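Local atomic coordinates of HD domain-containing protein (Aquifex aeolicus, PDB entry 2HEK), a protein that binds zinc and GDP at separate sites and is probably a dGTPase-like phosphohydrolase of the HD-domain superfamily. Residues 229-240 / 267-277. Sequence-based numbering, arbitrary orientation.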
loop_
_atom_site.group_PDB
_atom_site.type_symbol
_atom_site.label_atom_id
_atom_site.label_comp_id
_atom_site.label_asym_id
_atom_site.label_seq_id
_atom_site.Cartn_x
_atom_site.Cartn_y
_atom_site.Cartn_z
ATOM N N LEU A 229 31.210 -4.901 -7.276
ATOM C CA LEU A 229 30.876 -6.245 -7.731
ATOM C C LEU A 229 30.813 -6.344 -9.258
ATOM O O LEU A 229 31.317 -7.292 -9.847
ATOM C CB LEU A 229 29.545 -6.713 -7.098
ATOM C CG LEU A 229 29.616 -6.910 -5.566
ATOM C CD1 LEU A 229 28.202 -7.117 -4.939
ATOM C CD2 LEU A 229 30.544 -8.088 -5.218
ATOM N N SER A 230 30.192 -5.365 -9.903
ATOM C CA SER A 230 30.087 -5.333 -11.362
ATOM C C SER A 230 31.462 -5.154 -12.019
ATOM O O SER A 230 31.743 -5.771 -13.049
ATOM C CB SER A 230 29.139 -4.214 -11.802
ATOM O OG SER A 230 29.009 -4.207 -13.216
ATOM N N ILE A 231 32.306 -4.318 -11.412
ATOM C CA ILE A 231 33.709 -4.157 -11.844
ATOM C C ILE A 231 34.438 -5.514 -11.820
ATOM O O ILE A 231 34.986 -5.913 -12.835
ATOM C CB ILE A 231 34.427 -3.061 -11.038
ATOM C CG1 ILE A 231 33.859 -1.675 -11.400
ATOM C CG2 ILE A 231 35.942 -3.058 -11.269
ATOM C CD1 ILE A 231 34.292 -0.616 -10.430
ATOM N N HIS A 232 34.366 -6.248 -10.709
ATOM C CA HIS A 232 34.922 -7.615 -10.638
ATOM C C HIS A 232 34.313 -8.585 -11.644
ATOM O O HIS A 232 35.031 -9.327 -12.306
ATOM C CB HIS A 232 34.840 -8.209 -9.220
ATOM C CG HIS A 232 35.613 -7.442 -8.194
ATOM N ND1 HIS A 232 36.914 -7.032 -8.399
ATOM C CD2 HIS A 232 35.286 -7.040 -6.940
ATOM C CE1 HIS A 232 37.341 -6.383 -7.331
ATOM N NE2 HIS A 232 36.377 -6.383 -6.428
ATOM N N LEU A 233 32.986 -8.574 -11.772
ATOM C CA LEU A 233 32.305 -9.460 -12.692
ATOM C C LEU A 233 32.729 -9.213 -14.141
ATOM O O LEU A 233 32.993 -10.148 -14.900
ATOM C CB LEU A 233 30.786 -9.335 -12.560
ATOM C CG LEU A 233 30.269 -10.341 -13.584
ATOM C CD1 LEU A 233 29.861 -11.682 -13.008
ATOM C CD2 LEU A 233 29.186 -9.756 -14.395
ATOM N N VAL A 234 32.787 -7.946 -14.529
ATOM C CA VAL A 234 33.089 -7.612 -15.909
ATOM C C VAL A 234 34.542 -8.009 -16.271
ATOM O O VAL A 234 34.813 -8.524 -17.367
ATOM C CB VAL A 234 32.700 -6.141 -16.224
ATOM C CG1 VAL A 234 33.286 -5.695 -17.525
ATOM C CG2 VAL A 234 31.156 -6.015 -16.286
ATOM N N GLU A 235 35.464 -7.837 -15.339
ATOM C CA GLU A 235 36.829 -8.306 -15.570
ATOM C C GLU A 235 36.854 -9.815 -15.846
ATOM O O GLU A 235 37.509 -10.271 -16.803
ATOM C CB GLU A 235 37.726 -7.948 -14.385
ATOM C CG GLU A 235 38.032 -6.469 -14.342
ATOM C CD GLU A 235 38.787 -6.032 -13.109
ATOM O OE1 GLU A 235 39.322 -6.893 -12.385
ATOM O OE2 GLU A 235 38.853 -4.805 -12.869
ATOM N N PHE A 236 36.120 -10.579 -15.024
ATOM C CA PHE A 236 36.011 -12.016 -15.218
ATOM C C PHE A 236 35.336 -12.366 -16.534
ATOM O O PHE A 236 35.864 -13.172 -17.298
ATOM C CB PHE A 236 35.276 -12.684 -14.064
ATOM C CG PHE A 236 34.815 -14.095 -14.380
ATOM C CD1 PHE A 236 35.746 -15.104 -14.649
ATOM C CD2 PHE A 236 33.462 -14.409 -14.407
ATOM C CE1 PHE A 236 35.336 -16.388 -14.960
ATOM C CE2 PHE A 236 33.045 -15.697 -14.694
ATOM C CZ PHE A 236 33.978 -16.687 -14.975
ATOM N N LEU A 237 34.179 -11.758 -16.810
ATOM C CA LEU A 237 33.421 -12.084 -18.021
ATOM C C LEU A 237 34.279 -11.946 -19.286
ATOM O O LEU A 237 34.160 -12.757 -20.206
ATOM C CB LEU A 237 32.120 -11.272 -18.125
ATOM C CG LEU A 237 31.229 -11.634 -19.331
ATOM C CD1 LEU A 237 30.878 -13.131 -19.427
ATOM C CD2 LEU A 237 29.958 -10.798 -19.365
ATOM N N LYS A 238 35.149 -10.934 -19.303
ATOM C CA LYS A 238 36.108 -10.722 -20.392
ATOM C C LYS A 238 37.092 -11.886 -20.589
ATOM O O LYS A 238 37.376 -12.268 -21.723
ATOM C CB LYS A 238 36.871 -9.410 -20.191
ATOM C CG LYS A 238 36.112 -8.196 -20.666
ATOM C CD LYS A 238 36.778 -6.917 -20.185
ATOM C CE LYS A 238 35.819 -5.724 -20.289
ATOM N NZ LYS A 238 36.267 -4.539 -19.476
ATOM N N LYS A 239 37.617 -12.427 -19.494
ATOM C CA LYS A 239 38.475 -13.606 -19.553
ATOM C C LYS A 239 37.718 -14.817 -20.092
ATOM O O LYS A 239 38.233 -15.556 -20.925
ATOM C CB LYS A 239 39.060 -13.928 -18.173
ATOM C CG LYS A 239 39.951 -12.832 -17.609
ATOM C CD LYS A 239 40.835 -13.333 -16.477
ATOM C CE LYS A 239 40.061 -13.566 -15.190
ATOM N NZ LYS A 239 40.856 -14.372 -14.218
ATOM N N LEU A 240 36.503 -15.009 -19.587
ATOM C CA LEU A 240 35.645 -16.134 -19.980
ATOM C C LEU A 240 35.262 -16.050 -21.441
ATOM O O LEU A 240 35.058 -17.075 -22.086
ATOM C CB LEU A 240 34.371 -16.130 -19.127
ATOM C CG LEU A 240 33.541 -17.421 -19.156
ATOM C CD1 LEU A 240 34.154 -18.472 -18.249
ATOM C CD2 LEU A 240 32.105 -17.126 -18.760
ATOM N N ARG A 267 36.321 -23.751 -11.893
ATOM C CA ARG A 267 37.697 -23.641 -12.373
ATOM C C ARG A 267 38.626 -22.974 -11.343
ATOM O O ARG A 267 38.297 -21.924 -10.771
ATOM C CB ARG A 267 37.741 -22.929 -13.731
ATOM C CG ARG A 267 36.946 -23.648 -14.820
ATOM C CD ARG A 267 36.960 -22.876 -16.130
ATOM N NE ARG A 267 36.328 -23.616 -17.223
ATOM C CZ ARG A 267 36.034 -23.111 -18.423
ATOM N NH1 ARG A 267 36.299 -21.838 -18.713
ATOM N NH2 ARG A 267 35.457 -23.885 -19.339
ATOM N N LYS A 268 39.778 -23.608 -11.110
ATOM C CA LYS A 268 40.777 -23.111 -10.152
ATOM C C LYS A 268 41.595 -21.924 -10.699
ATOM O O LYS A 268 42.206 -21.178 -9.925
ATOM C CB LYS A 268 41.689 -24.258 -9.682
ATOM C CG LYS A 268 42.504 -23.972 -8.407
ATOM C CD LYS A 268 43.073 -25.250 -7.759
ATOM C CE LYS A 268 44.060 -26.019 -8.663
ATOM N NZ LYS A 268 45.367 -25.326 -8.886
ATOM N N ALA A 269 41.590 -21.741 -12.020
ATOM C CA ALA A 269 42.248 -20.586 -12.637
ATOM C C ALA A 269 41.593 -19.263 -12.208
ATOM O O ALA A 269 42.277 -18.257 -11.997
ATOM C CB ALA A 269 42.249 -20.720 -14.161
ATOM N N PHE A 270 40.264 -19.300 -12.061
ATOM C CA PHE A 270 39.433 -18.129 -11.776
ATOM C C PHE A 270 39.166 -17.912 -10.289
ATOM O O PHE A 270 38.126 -17.359 -9.925
ATOM C CB PHE A 270 38.074 -18.282 -12.476
ATOM C CG PHE A 270 38.155 -18.380 -13.973
ATOM C CD1 PHE A 270 37.461 -19.378 -14.647
ATOM C CD2 PHE A 270 38.907 -17.470 -14.711
ATOM C CE1 PHE A 270 37.519 -19.472 -16.033
ATOM C CE2 PHE A 270 38.975 -17.559 -16.103
ATOM C CZ PHE A 270 38.285 -18.563 -16.763
ATOM N N ARG A 271 40.087 -18.333 -9.429
ATOM C CA ARG A 271 39.777 -18.384 -8.006
ATOM C C ARG A 271 39.657 -17.018 -7.341
ATOM O O ARG A 271 38.811 -16.826 -6.466
ATOM C CB ARG A 271 40.759 -19.273 -7.239
ATOM C CG ARG A 271 40.150 -19.895 -5.988
ATOM C CD ARG A 271 39.014 -20.855 -6.376
ATOM N NE ARG A 271 38.026 -21.056 -5.317
ATOM C CZ ARG A 271 36.961 -21.844 -5.438
ATOM N NH1 ARG A 271 36.749 -22.503 -6.569
ATOM N NH2 ARG A 271 36.109 -21.975 -4.427
ATOM N N GLU A 272 40.512 -16.081 -7.727
ATOM C CA GLU A 272 40.468 -14.779 -7.101
ATOM C C GLU A 272 39.250 -13.987 -7.554
ATOM O O GLU A 272 38.705 -13.238 -6.769
ATOM C CB GLU A 272 41.777 -14.011 -7.264
ATOM C CG GLU A 272 42.714 -14.258 -6.070
ATOM C CD GLU A 272 44.094 -13.637 -6.224
ATOM O OE1 GLU A 272 44.202 -12.382 -6.248
ATOM O OE2 GLU A 272 45.080 -14.415 -6.301
ATOM N N ASP A 273 38.836 -14.185 -8.808
ATOM C CA ASP A 273 37.533 -13.714 -9.316
ATOM C C ASP A 273 36.408 -14.200 -8.424
ATOM O O ASP A 273 35.590 -13.405 -7.969
ATOM C CB ASP A 273 37.266 -14.246 -10.725
ATOM C CG ASP A 273 38.278 -13.775 -11.736
ATOM O OD1 ASP A 273 39.076 -14.624 -12.217
ATOM O OD2 ASP A 273 38.268 -12.567 -12.052
ATOM N N PHE A 274 36.374 -15.513 -8.194
ATOM C CA PHE A 274 35.350 -16.129 -7.371
ATOM C C PHE A 274 35.333 -15.529 -5.978
ATOM O O PHE A 274 34.280 -15.216 -5.452
ATOM C CB PHE A 274 35.511 -17.664 -7.283
ATOM C CG PHE A 274 34.659 -18.301 -6.196
ATOM C CD1 PHE A 274 33.361 -18.725 -6.462
ATOM C CD2 PHE A 274 35.155 -18.455 -4.901
ATOM C CE1 PHE A 274 32.573 -19.299 -5.457
ATOM C CE2 PHE A 274 34.374 -19.027 -3.884
ATOM C CZ PHE A 274 33.082 -19.446 -4.161
ATOM N N GLU A 275 36.501 -15.382 -5.369
ATOM C CA GLU A 275 36.566 -14.837 -4.016
ATOM C C GLU A 275 36.038 -13.400 -3.914
ATOM O O GLU A 275 35.285 -13.070 -2.988
ATOM C CB GLU A 275 37.989 -14.921 -3.494
ATOM C CG GLU A 275 38.408 -16.385 -3.250
ATOM C CD GLU A 275 39.826 -16.540 -2.740
ATOM O OE1 GLU A 275 40.438 -15.517 -2.340
ATOM O OE2 GLU A 275 40.322 -17.701 -2.739
ATOM N N ARG A 276 36.426 -12.576 -4.879
ATOM C CA ARG A 276 36.044 -11.148 -4.927
ATOM C C ARG A 276 34.542 -10.957 -5.116
ATOM O O ARG A 276 33.951 -9.982 -4.621
ATOM C CB ARG A 276 36.773 -10.462 -6.090
ATOM C CG ARG A 276 38.261 -10.262 -5.803
ATOM C CD ARG A 276 39.045 -9.865 -7.055
ATOM N NE ARG A 276 40.453 -9.626 -6.712
ATOM C CZ ARG A 276 41.359 -9.043 -7.491
ATOM N NH1 ARG A 276 41.037 -8.596 -8.698
ATOM N NH2 ARG A 276 42.608 -8.903 -7.047
ATOM N N ILE A 277 33.934 -11.877 -5.860
ATOM C CA ILE A 277 32.515 -11.747 -6.190
ATOM C C ILE A 277 31.622 -12.492 -5.194
ATOM O O ILE A 277 30.626 -11.943 -4.750
ATOM C CB ILE A 277 32.201 -12.248 -7.589
ATOM C CG1 ILE A 277 32.941 -11.414 -8.643
ATOM C CG2 ILE A 277 30.654 -12.186 -7.836
ATOM C CD1 ILE A 277 32.993 -12.063 -10.015
HETATM O O HOH W 1 38.802 -8.167 -10.279
#
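Phe236 drives the edge of its ring into the face of Phe270, a T-shaped pair with planes 76° apart, CE1 sitting over the ring centre and 3.6 Å from Phe270 CG. Lys239 NZ lies at the edge of the Phe270 ring, near its plane, while Leu240 CB rests on a face of Phe236, offset toward the rim. A third ring, that of His232, carries Arg276 CB over the centre of one face, a CH-pi contact. These groups join an antiparallel helix pair of the HD-associated region; the axes of segments 229-240 and 271-277 make an angle of 158° between their N-to-C directions and approach to 9.5 Å. Phe270 is the N-cap residue of the second helix, and Leu264 of helix 257-266 packs against both Phe236 and Asp273.

Lys239 bends at chi3 (-74°), which brings NZ back to Asp273; the salt bridge uses the syn lone pair of OD1, with NZ to OD1 at 2.7 Å. Asp273 OD2 instead lies 3.6 Å from Phe236 CB. Toward the Leu229 end of the contact, Ile277 CG1 packs on His232 CB at 3.8 Å, and its CD1 reaches the backbone of Leu233. This end borders a GDP site: His232 lies beside His282, a GDP-binding residue, and its NE2 is hydrogen-bonded to Phe283 N, which, with the water on ND1, helps to hold the ring's rotation. Glu235 OE2 is bridged to Arg312. Its OE1 does not pair directly with Arg276; that water, in the guanidinium plane, links them, accepting from Arg276 NH1, donating to Glu235 OE1, and hydrogen-bonded to His232 ND1 at 2.9 Å.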